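Hypothetical protein (Enterococcus faecalis, PDB 2OX7) is of unknown function, belongs to the YopX family of proteins and is built largely of antiparallel beta strands. Local coordinates at residues 6-11 / 15-20; 22-27 / 33-38; 69-74 / 79-84. All blocks are in the same frame, centred on the assembly; numbering follows the deposited sequence.

Interaction 1 of 3, residues 6-11 / 15-20; sequences KFRAWD and KEMLEN
The Trp10 indole lies over the start of strand 16-19, with Glu16 N above one face toward the rim and water 3 at its edge, in plane, accepting a hydrogen bond from Trp10 NE1 at 3.0 Å. This is a beta hairpin, 7-11 against 16-19, closed by a G1 beta bulge in which Lys15 and Glu16 both face Asp11. With CG anti to the backbone N (chi1 174°), the indole swings across to the neighbouring strand, and CH2 comes within 3.5 Å of Lys15 C. His138 stacks on the same ring system. Selenomethionine Met17, on the Trp10 side of the sheet, is bent at chi2 and chi3; its CE touches Trp10 CE3 at 4.1 Å and also stands over the rim of one face of the Arg8 guanidinium. The extended Arg8 chain runs past SE, and NH2 forms a salt bridge with Asp85 and a hydrogen bond to Glu83 O, while water 2 links NH1 to Glu19 OE2. Ala9 and Leu18, a hydrogen-bonded pair, occupy the other face; Leu18 N meets Ala9 O almost straight, at 178°. Away from the turn Lys6 NZ gives a 2.9 Å hydrogen bond to Asn20 OD1, arriving from above the amide carbonyl plane.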
loop_
_atom_site.group_PDB
_atom_site.type_symbol
_atom_site.label_atom_id
_atom_site.label_comp_id
_atom_site.label_asym_id
_atom_site.label_seq_id
_atom_site.Cartn_x
_atom_site.Cartn_y
_atom_site.Cartn_z
ATOM N N LYS A 6 -7.924 7.113 -19.919
ATOM C CA LYS A 6 -8.737 6.404 -20.846
ATOM C C LYS A 6 -9.987 6.030 -20.080
ATOM O O LYS A 6 -9.895 5.542 -18.934
ATOM C CB LYS A 6 -7.995 5.179 -21.377
ATOM C CG LYS A 6 -8.787 4.371 -22.347
ATOM C CD LYS A 6 -7.888 3.317 -22.976
ATOM C CE LYS A 6 -8.453 2.877 -24.305
ATOM N NZ LYS A 6 -8.026 3.865 -25.362
ATOM N N PHE A 7 -11.154 6.278 -20.686
ATOM C CA PHE A 7 -12.413 6.088 -19.991
ATOM C C PHE A 7 -13.389 5.250 -20.782
ATOM O O PHE A 7 -13.408 5.311 -22.020
ATOM C CB PHE A 7 -13.101 7.447 -19.671
ATOM C CG PHE A 7 -12.247 8.357 -18.846
ATOM C CD1 PHE A 7 -12.189 8.218 -17.458
ATOM C CD2 PHE A 7 -11.476 9.330 -19.460
ATOM C CE1 PHE A 7 -11.356 9.060 -16.695
ATOM C CE2 PHE A 7 -10.648 10.152 -18.725
ATOM C CZ PHE A 7 -10.590 10.017 -17.335
ATOM N N ARG A 8 -14.213 4.505 -20.055
ATOM C CA ARG A 8 -15.391 3.818 -20.629
ATOM C C ARG A 8 -16.612 4.240 -19.814
ATOM O O ARG A 8 -16.487 4.733 -18.682
ATOM C CB ARG A 8 -15.238 2.291 -20.624
ATOM C CG ARG A 8 -15.229 1.693 -19.234
ATOM C CD ARG A 8 -14.946 0.210 -19.245
ATOM N NE ARG A 8 -15.086 -0.337 -17.880
ATOM C CZ ARG A 8 -14.824 -1.605 -17.564
ATOM N NH1 ARG A 8 -14.372 -2.421 -18.503
ATOM N NH2 ARG A 8 -14.972 -2.026 -16.306
ATOM N N ALA A 9 -17.801 4.069 -20.397
ATOM C CA ALA A 9 -19.033 4.494 -19.738
ATOM C C ALA A 9 -20.127 3.463 -19.911
ATOM O O ALA A 9 -20.292 2.896 -20.992
ATOM C CB ALA A 9 -19.515 5.816 -20.280
ATOM N N TRP A 10 -20.828 3.191 -18.827
ATOM C CA TRP A 10 -21.960 2.279 -18.857
ATOM C C TRP A 10 -23.159 3.183 -18.961
ATOM O O TRP A 10 -23.341 4.064 -18.126
ATOM C CB TRP A 10 -22.032 1.481 -17.570
ATOM C CG TRP A 10 -23.247 0.594 -17.439
ATOM C CD1 TRP A 10 -24.246 0.712 -16.507
ATOM C CD2 TRP A 10 -23.563 -0.554 -18.229
ATOM N NE1 TRP A 10 -25.165 -0.294 -16.677
ATOM C CE2 TRP A 10 -24.775 -1.083 -17.725
ATOM C CE3 TRP A 10 -22.934 -1.198 -19.304
ATOM C CZ2 TRP A 10 -25.377 -2.228 -18.262
ATOM C CZ3 TRP A 10 -23.536 -2.312 -19.859
ATOM C CH2 TRP A 10 -24.756 -2.826 -19.326
ATOM N N ASP A 11 -23.935 2.982 -20.025
ATOM C CA ASP A 11 -25.185 3.723 -20.242
ATOM C C ASP A 11 -26.269 2.916 -19.557
ATOM O O ASP A 11 -26.574 1.823 -19.996
ATOM C CB ASP A 11 -25.451 3.792 -21.740
ATOM C CG ASP A 11 -26.725 4.566 -22.097
ATOM O OD1 ASP A 11 -27.622 4.747 -21.236
ATOM O OD2 ASP A 11 -26.784 5.004 -23.270
ATOM N N LYS A 15 -28.432 0.242 -21.400
ATOM C CA LYS A 15 -27.733 -0.972 -20.935
ATOM C C LYS A 15 -26.654 -1.420 -21.924
ATOM O O LYS A 15 -26.653 -2.567 -22.382
ATOM C CB LYS A 15 -28.739 -2.106 -20.666
ATOM C CG LYS A 15 -29.935 -1.702 -19.797
ATOM C CD LYS A 15 -29.595 -1.739 -18.327
ATOM C CE LYS A 15 -30.822 -1.553 -17.450
ATOM N NZ LYS A 15 -30.915 -0.158 -16.933
ATOM N N GLU A 16 -25.735 -0.506 -22.246
ATOM C CA GLU A 16 -24.626 -0.773 -23.153
ATOM C C GLU A 16 -23.343 -0.158 -22.550
ATOM O O GLU A 16 -23.416 0.855 -21.856
ATOM C CB GLU A 16 -24.862 -0.156 -24.548
ATOM C CG GLU A 16 -26.287 -0.310 -25.145
ATOM C CD GLU A 16 -26.604 -1.722 -25.658
ATOM O OE1 GLU A 16 -25.847 -2.235 -26.521
ATOM O OE2 GLU A 16 -27.640 -2.301 -25.227
HETATM N N MSE A 17 -22.196 -0.777 -22.820
HETATM C CA MSE A 17 -20.882 -0.196 -22.472
HETATM C C MSE A 17 -20.356 0.578 -23.663
HETATM O O MSE A 17 -20.283 0.060 -24.772
HETATM C CB MSE A 17 -19.869 -1.277 -22.080
HETATM C CG MSE A 17 -18.533 -0.714 -21.564
HETATM SE SE MSE A 17 -18.788 0.017 -19.798
HETATM C CE MSE A 17 -18.935 -1.667 -18.730
ATOM N N LEU A 18 -19.957 1.814 -23.427
ATOM C CA LEU A 18 -19.356 2.635 -24.460
ATOM C C LEU A 18 -17.879 2.715 -24.221
ATOM O O LEU A 18 -17.467 3.095 -23.116
ATOM C CB LEU A 18 -19.931 4.039 -24.372
ATOM C CG LEU A 18 -21.460 4.114 -24.434
ATOM C CD1 LEU A 18 -21.873 5.567 -24.279
ATOM C CD2 LEU A 18 -21.989 3.532 -25.735
ATOM N N GLU A 19 -17.078 2.407 -25.245
ATOM C CA GLU A 19 -15.628 2.462 -25.086
ATOM C C GLU A 19 -15.048 3.801 -25.480
ATOM O O GLU A 19 -15.614 4.524 -26.309
ATOM C CB GLU A 19 -14.940 1.341 -25.869
ATOM C CG GLU A 19 -15.418 -0.041 -25.495
ATOM C CD GLU A 19 -15.072 -0.428 -24.055
ATOM O OE1 GLU A 19 -14.089 0.107 -23.485
ATOM O OE2 GLU A 19 -15.792 -1.282 -23.497
ATOM N N ASN A 20 -13.905 4.121 -24.879
ATOM C CA ASN A 20 -13.078 5.227 -25.291
ATOM C C ASN A 20 -13.835 6.536 -25.416
ATOM O O ASN A 20 -13.758 7.219 -26.453
ATOM C CB ASN A 20 -12.325 4.892 -26.577
ATOM C CG ASN A 20 -10.856 5.219 -26.482
ATOM O OD1 ASN A 20 -10.043 4.692 -27.251
ATOM N ND2 ASN A 20 -10.498 6.109 -25.555
HETATM O O HOH W 1 -11.102 7.987 -23.129
HETATM O O HOH W 2 -14.745 -2.332 -21.397
HETATM O O HOH W 3 -27.883 -0.471 -15.326
#

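Interaction 2 of 3, residues 22-27 / 33-38; sequences TPLFDD and AIITDF
Leu24 and Ile35 lie on one face of a beta hairpin, their side chains slanting across each other so that CD1 of Leu24 meets CD1 of Ile35 at 3.8 Å. Ala33, directly opposite Leu24, completes the apolar group, its CB 3.9 Å from Leu24 CB. Leu24 CG and Ile35 CG1 both stand anti to the carbonyl carbon (chi1 -80° and -62°), which brings the two ends over the same patch of the sheet; Leu24 CD2 lies between Ala33 CB and Ile35 CD1. Thr22, paired with Ile35 on this face, meets it through the two CB atoms, while its OG1 reaches water 4 at 2.6 Å; that water lies at the edge of the Phe38 ring, in plane. Thr22 and Ile35 exchange two backbone hydrogen bonds, the one from Thr22 N to Ile35 O nearly straight at 176°. Leu24 N bonds to Ala33 O at 2.9 Å, but the reverse bond, Ala33 N to Leu24 O, is weak at 3.3 Å. Pro23 and Ile34 point to the other face, where Pro23 packs on Phe7 and Ile34 on Ala9 of strand 7-11. Strand 31-41 is the middle of a three-stranded sheet, flanked by 21-25 and 46-56; Thr22 packs on Leu24, and Phe38 on Phe25, of the second subunit.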
loop_
_atom_site.group_PDB
_atom_site.type_symbol
_atom_site.label_atom_id
_atom_site.label_comp_id
_atom_site.label_asym_id
_atom_site.label_seq_id
_atom_site.Cartn_x
_atom_site.Cartn_y
_atom_site.Cartn_z
ATOM N N THR A 22 -14.958 10.515 -23.821
ATOM C CA THR A 22 -14.370 11.660 -23.128
ATOM C C THR A 22 -15.423 12.289 -22.237
ATOM O O THR A 22 -16.380 12.878 -22.730
ATOM C CB THR A 22 -13.829 12.710 -24.123
ATOM O OG1 THR A 22 -12.897 12.079 -25.010
ATOM C CG2 THR A 22 -13.117 13.843 -23.391
ATOM N N PRO A 23 -15.280 12.145 -20.910
ATOM C CA PRO A 23 -16.275 12.698 -19.997
ATOM C C PRO A 23 -16.048 14.194 -19.781
ATOM O O PRO A 23 -14.902 14.645 -19.701
ATOM C CB PRO A 23 -16.024 11.912 -18.702
ATOM C CG PRO A 23 -14.567 11.609 -18.732
ATOM C CD PRO A 23 -14.184 11.464 -20.182
ATOM N N LEU A 24 -17.136 14.972 -19.742
ATOM C CA LEU A 24 -17.007 16.424 -19.572
ATOM C C LEU A 24 -17.639 16.853 -18.253
ATOM O O LEU A 24 -18.802 16.549 -17.993
ATOM C CB LEU A 24 -17.632 17.187 -20.766
ATOM C CG LEU A 24 -16.846 17.337 -22.083
ATOM C CD1 LEU A 24 -16.384 16.024 -22.669
ATOM C CD2 LEU A 24 -17.700 18.069 -23.142
ATOM N N PHE A 25 -16.861 17.535 -17.418
ATOM C CA PHE A 25 -17.321 17.935 -16.088
ATOM C C PHE A 25 -17.416 19.442 -15.976
ATOM O O PHE A 25 -16.647 20.189 -16.601
ATOM C CB PHE A 25 -16.373 17.418 -14.997
ATOM C CG PHE A 25 -16.424 15.938 -14.825
ATOM C CD1 PHE A 25 -17.147 15.371 -13.796
ATOM C CD2 PHE A 25 -15.784 15.106 -15.734
ATOM C CE1 PHE A 25 -17.219 13.989 -13.650
ATOM C CE2 PHE A 25 -15.863 13.727 -15.596
ATOM C CZ PHE A 25 -16.588 13.174 -14.561
ATOM N N ASP A 26 -18.330 19.906 -15.146
ATOM C CA ASP A 26 -18.290 21.319 -14.810
ATOM C C ASP A 26 -17.230 21.459 -13.710
ATOM O O ASP A 26 -16.488 20.508 -13.437
ATOM C CB ASP A 26 -19.678 21.823 -14.407
ATOM C CG ASP A 26 -20.018 21.497 -12.991
ATOM O OD1 ASP A 26 -19.692 22.336 -12.118
ATOM O OD2 ASP A 26 -20.607 20.417 -12.746
ATOM N N ASP A 27 -17.142 22.624 -13.081
ATOM C CA ASP A 27 -16.144 22.837 -12.025
ATOM C C ASP A 27 -16.579 22.370 -10.629
ATOM O O ASP A 27 -15.793 22.419 -9.677
ATOM C CB ASP A 27 -15.713 24.301 -12.007
ATOM C CG ASP A 27 -15.037 24.714 -13.292
ATOM O OD1 ASP A 27 -14.996 23.893 -14.236
ATOM O OD2 ASP A 27 -14.544 25.858 -13.364
ATOM N N ALA A 33 -21.697 16.257 -19.594
ATOM C CA ALA A 33 -21.709 15.813 -20.988
ATOM C C ALA A 33 -20.795 14.625 -21.203
ATOM O O ALA A 33 -19.923 14.331 -20.378
ATOM C CB ALA A 33 -21.316 16.964 -21.939
ATOM N N ILE A 34 -20.999 13.959 -22.329
ATOM C CA ILE A 34 -20.102 12.914 -22.759
ATOM C C ILE A 34 -19.909 12.980 -24.267
ATOM O O ILE A 34 -20.879 13.080 -25.031
ATOM C CB ILE A 34 -20.582 11.517 -22.256
ATOM C CG1 ILE A 34 -19.521 10.446 -22.496
ATOM C CG2 ILE A 34 -21.953 11.130 -22.836
ATOM C CD1 ILE A 34 -19.798 9.168 -21.699
ATOM N N ILE A 35 -18.651 12.975 -24.678
ATOM C CA ILE A 35 -18.297 12.816 -26.083
ATOM C C ILE A 35 -17.918 11.361 -26.336
ATOM O O ILE A 35 -16.961 10.846 -25.731
ATOM C CB ILE A 35 -17.116 13.730 -26.462
ATOM C CG1 ILE A 35 -17.511 15.206 -26.262
ATOM C CG2 ILE A 35 -16.670 13.446 -27.894
ATOM C CD1 ILE A 35 -16.398 16.219 -26.505
ATOM N N THR A 36 -18.660 10.700 -27.221
ATOM C CA THR A 36 -18.360 9.319 -27.567
ATOM C C THR A 36 -17.488 9.188 -28.821
ATOM O O THR A 36 -16.728 8.217 -28.941
ATOM C CB THR A 36 -19.636 8.450 -27.667
ATOM O OG1 THR A 36 -20.611 9.119 -28.477
ATOM C CG2 THR A 36 -20.235 8.233 -26.297
ATOM N N ASP A 37 -17.586 10.160 -29.735
ATOM C CA ASP A 37 -16.730 10.243 -30.940
ATOM C C ASP A 37 -16.414 11.694 -31.266
ATOM O O ASP A 37 -17.269 12.565 -31.129
ATOM C CB ASP A 37 -17.405 9.644 -32.199
ATOM C CG ASP A 37 -17.789 8.205 -32.025
ATOM O OD1 ASP A 37 -17.050 7.325 -32.531
ATOM O OD2 ASP A 37 -18.823 7.953 -31.365
ATOM N N PHE A 38 -15.200 11.939 -31.727
ATOM C CA PHE A 38 -14.827 13.242 -32.255
ATOM C C PHE A 38 -13.722 13.083 -33.291
ATOM O O PHE A 38 -12.987 12.089 -33.301
ATOM C CB PHE A 38 -14.341 14.177 -31.131
ATOM C CG PHE A 38 -12.961 13.859 -30.660
ATOM C CD1 PHE A 38 -11.859 14.427 -31.283
ATOM C CD2 PHE A 38 -12.757 12.949 -29.627
ATOM C CE1 PHE A 38 -10.568 14.129 -30.871
ATOM C CE2 PHE A 38 -11.459 12.632 -29.212
ATOM C CZ PHE A 38 -10.366 13.221 -29.831
HETATM O O HOH W 4 -13.865 11.064 -27.148
#

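Interaction 3 of 3, residues 69-74 / 79-84; sequences QSTGLK and VEIFEG
Strands 69-71 and 80-82 run antiparallel but strongly splayed, at 124°, and a beta bulge shifts the register by two between the Ser70-Phe82 and Lys74-Glu80 pairs. Ser70 sits over one face of the Phe82 ring, its CB making a CH-pi contact 4.0 Å from the ring centroid, 17° off the normal. Ser70 OG lies 2.4 Å from Glu80 OE2, a hydrogen bond whose shortness makes its exact length doubtful, and accepts from Gly72 N, an ST turn. The next residue repeats the motif: Thr71 OG1 accepts from Leu73 N and donates to Ile81 O at 2.8 Å. Because Thr71 N also donates to Ile81 O, at 2.9 Å, that carbonyl is gripped twice by one residue. The chain turns its corner at Gly72, and beyond it Ile81 N bonds to Leu73 O at 2.8 Å. At the other end Glu83 holds Gln69 by both backbone and side chain: its N meets Gln69 O at 3.0 Å, and OE1 accepts from Gln69 N through its anti lone pair at 2.8 Å. Leu73 and Ile81 pack on Ile125 of helix 122-126, Thr71 and Ile81 on Ile104 of strand 101-107, and Phe82 on Arg8 of strand 7-11, while Thr71 O accepts from Tyr106 OH of the second subunit.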
loop_
_atom_site.group_PDB
_atom_site.type_symbol
_atom_site.label_atom_id
_atom_site.label_comp_id
_atom_site.label_asym_id
_atom_site.label_seq_id
_atom_site.Cartn_x
_atom_site.Cartn_y
_atom_site.Cartn_z
ATOM N N GLN A 69 -12.383 4.541 -15.200
ATOM C CA GLN A 69 -11.119 4.893 -15.809
ATOM C C GLN A 69 -10.227 3.666 -15.898
ATOM O O GLN A 69 -10.299 2.775 -15.049
ATOM C CB GLN A 69 -10.417 5.981 -14.971
ATOM C CG GLN A 69 -9.119 6.451 -15.607
ATOM C CD GLN A 69 -8.524 7.702 -14.927
ATOM O OE1 GLN A 69 -9.130 8.280 -14.018
ATOM N NE2 GLN A 69 -7.365 8.136 -15.418
ATOM N N SER A 70 -9.393 3.637 -16.918
ATOM C CA SER A 70 -8.342 2.603 -16.979
ATOM C C SER A 70 -7.325 2.753 -15.852
ATOM O O SER A 70 -6.825 3.884 -15.567
ATOM C CB SER A 70 -7.631 2.645 -18.304
ATOM O OG SER A 70 -6.501 1.766 -18.320
ATOM N N THR A 71 -6.952 1.620 -15.266
ATOM C CA THR A 71 -5.890 1.613 -14.223
ATOM C C THR A 71 -4.502 1.742 -14.812
ATOM O O THR A 71 -3.523 1.950 -14.057
ATOM C CB THR A 71 -5.863 0.301 -13.436
ATOM O OG1 THR A 71 -5.520 -0.760 -14.327
ATOM C CG2 THR A 71 -7.231 -0.003 -12.762
ATOM N N GLY A 72 -4.386 1.554 -16.127
ATOM C CA GLY A 72 -3.066 1.488 -16.771
ATOM C C GLY A 72 -2.432 0.118 -16.665
ATOM O O GLY A 72 -1.371 -0.115 -17.239
ATOM N N LEU A 73 -3.082 -0.798 -15.951
ATOM C CA LEU A 73 -2.488 -2.127 -15.792
ATOM C C LEU A 73 -3.172 -3.107 -16.723
ATOM O O LEU A 73 -4.343 -2.907 -17.078
ATOM C CB LEU A 73 -2.624 -2.599 -14.354
ATOM C CG LEU A 73 -1.955 -1.646 -13.326
ATOM C CD1 LEU A 73 -2.344 -2.084 -11.934
ATOM C CD2 LEU A 73 -0.443 -1.533 -13.528
ATOM N N LYS A 74 -2.436 -4.158 -17.101
ATOM C CA LYS A 74 -2.950 -5.186 -18.024
ATOM C C LYS A 74 -3.160 -6.518 -17.304
ATOM O O LYS A 74 -2.374 -6.894 -16.412
ATOM C CB LYS A 74 -1.972 -5.371 -19.190
ATOM C CG LYS A 74 -1.935 -4.142 -20.138
ATOM C CD LYS A 74 -0.740 -4.351 -21.084
ATOM C CE LYS A 74 -0.685 -3.385 -22.250
ATOM N NZ LYS A 74 -0.853 -2.017 -21.795
ATOM N N VAL A 79 -5.105 -7.396 -21.664
ATOM C CA VAL A 79 -6.328 -6.579 -21.635
ATOM C C VAL A 79 -6.206 -5.492 -20.568
ATOM O O VAL A 79 -5.810 -5.779 -19.430
ATOM C CB VAL A 79 -7.572 -7.451 -21.355
ATOM C CG1 VAL A 79 -8.814 -6.570 -21.223
ATOM C CG2 VAL A 79 -7.772 -8.487 -22.488
ATOM N N GLU A 80 -6.564 -4.255 -20.924
ATOM C CA GLU A 80 -6.424 -3.121 -20.011
ATOM C C GLU A 80 -7.485 -3.297 -18.936
ATOM O O GLU A 80 -8.620 -3.595 -19.248
ATOM C CB GLU A 80 -6.644 -1.800 -20.757
ATOM C CG GLU A 80 -6.030 -0.577 -20.063
ATOM C CD GLU A 80 -5.736 0.625 -21.006
ATOM O OE1 GLU A 80 -5.694 0.453 -22.268
ATOM O OE2 GLU A 80 -5.549 1.754 -20.480
ATOM N N ILE A 81 -7.089 -3.161 -17.669
ATOM C CA ILE A 81 -7.981 -3.362 -16.518
ATOM C C ILE A 81 -8.561 -2.002 -16.119
ATOM O O ILE A 81 -7.808 -1.053 -15.857
ATOM C CB ILE A 81 -7.196 -3.932 -15.331
ATOM C CG1 ILE A 81 -6.724 -5.364 -15.653
ATOM C CG2 ILE A 81 -8.097 -3.966 -14.040
ATOM C CD1 ILE A 81 -5.604 -5.813 -14.662
ATOM N N PHE A 82 -9.892 -1.914 -16.076
ATOM C CA PHE A 82 -10.588 -0.680 -15.688
ATOM C C PHE A 82 -11.237 -0.814 -14.309
ATOM O O PHE A 82 -11.595 -1.931 -13.858
ATOM C CB PHE A 82 -11.767 -0.431 -16.669
ATOM C CG PHE A 82 -11.349 0.120 -17.986
ATOM C CD1 PHE A 82 -11.598 1.454 -18.289
ATOM C CD2 PHE A 82 -10.725 -0.690 -18.921
ATOM C CE1 PHE A 82 -11.228 1.984 -19.544
ATOM C CE2 PHE A 82 -10.319 -0.171 -20.194
ATOM C CZ PHE A 82 -10.561 1.175 -20.496
ATOM N N GLU A 83 -11.528 0.329 -13.705
ATOM C CA GLU A 83 -12.423 0.301 -12.549
ATOM C C GLU A 83 -13.699 -0.456 -12.954
ATOM O O GLU A 83 -14.203 -0.302 -14.096
ATOM C CB GLU A 83 -12.882 1.708 -12.159
ATOM C CG GLU A 83 -11.851 2.748 -11.848
ATOM C CD GLU A 83 -12.553 4.096 -11.552
ATOM O OE1 GLU A 83 -12.767 4.943 -12.483
ATOM O OE2 GLU A 83 -12.939 4.264 -10.377
ATOM N N GLY A 84 -14.263 -1.193 -12.000
ATOM C CA GLY A 84 -15.503 -1.969 -12.250
ATOM C C GLY A 84 -15.267 -3.355 -12.833
ATOM O O GLY A 84 -16.171 -4.212 -12.797
#

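Interactions 2 and 3 are the buried contacts; interaction 1 is only partly buried and lies between them. Interaction 3 reaches the sheet of interaction 1 through strand 65-71, which neighbours 7-11: Lys6 O approaches Ser70 N at 2.8 Å. Interactions 1 and 2 belong to different sheets, joined by packing such as Ala9 CB on Ile34 CD1 at 3.7 Å, whereas interactions 2 and 3 do not touch. The chemistry differs accordingly: aromatic, methionine-type and water-bridged polar contacts in interaction 1, aliphatic packing in interaction 2, and hydroxyl and carboxylate bonds around a chain corner, together with a CH-pi contact, in interaction 3. All three also touch the second subunit.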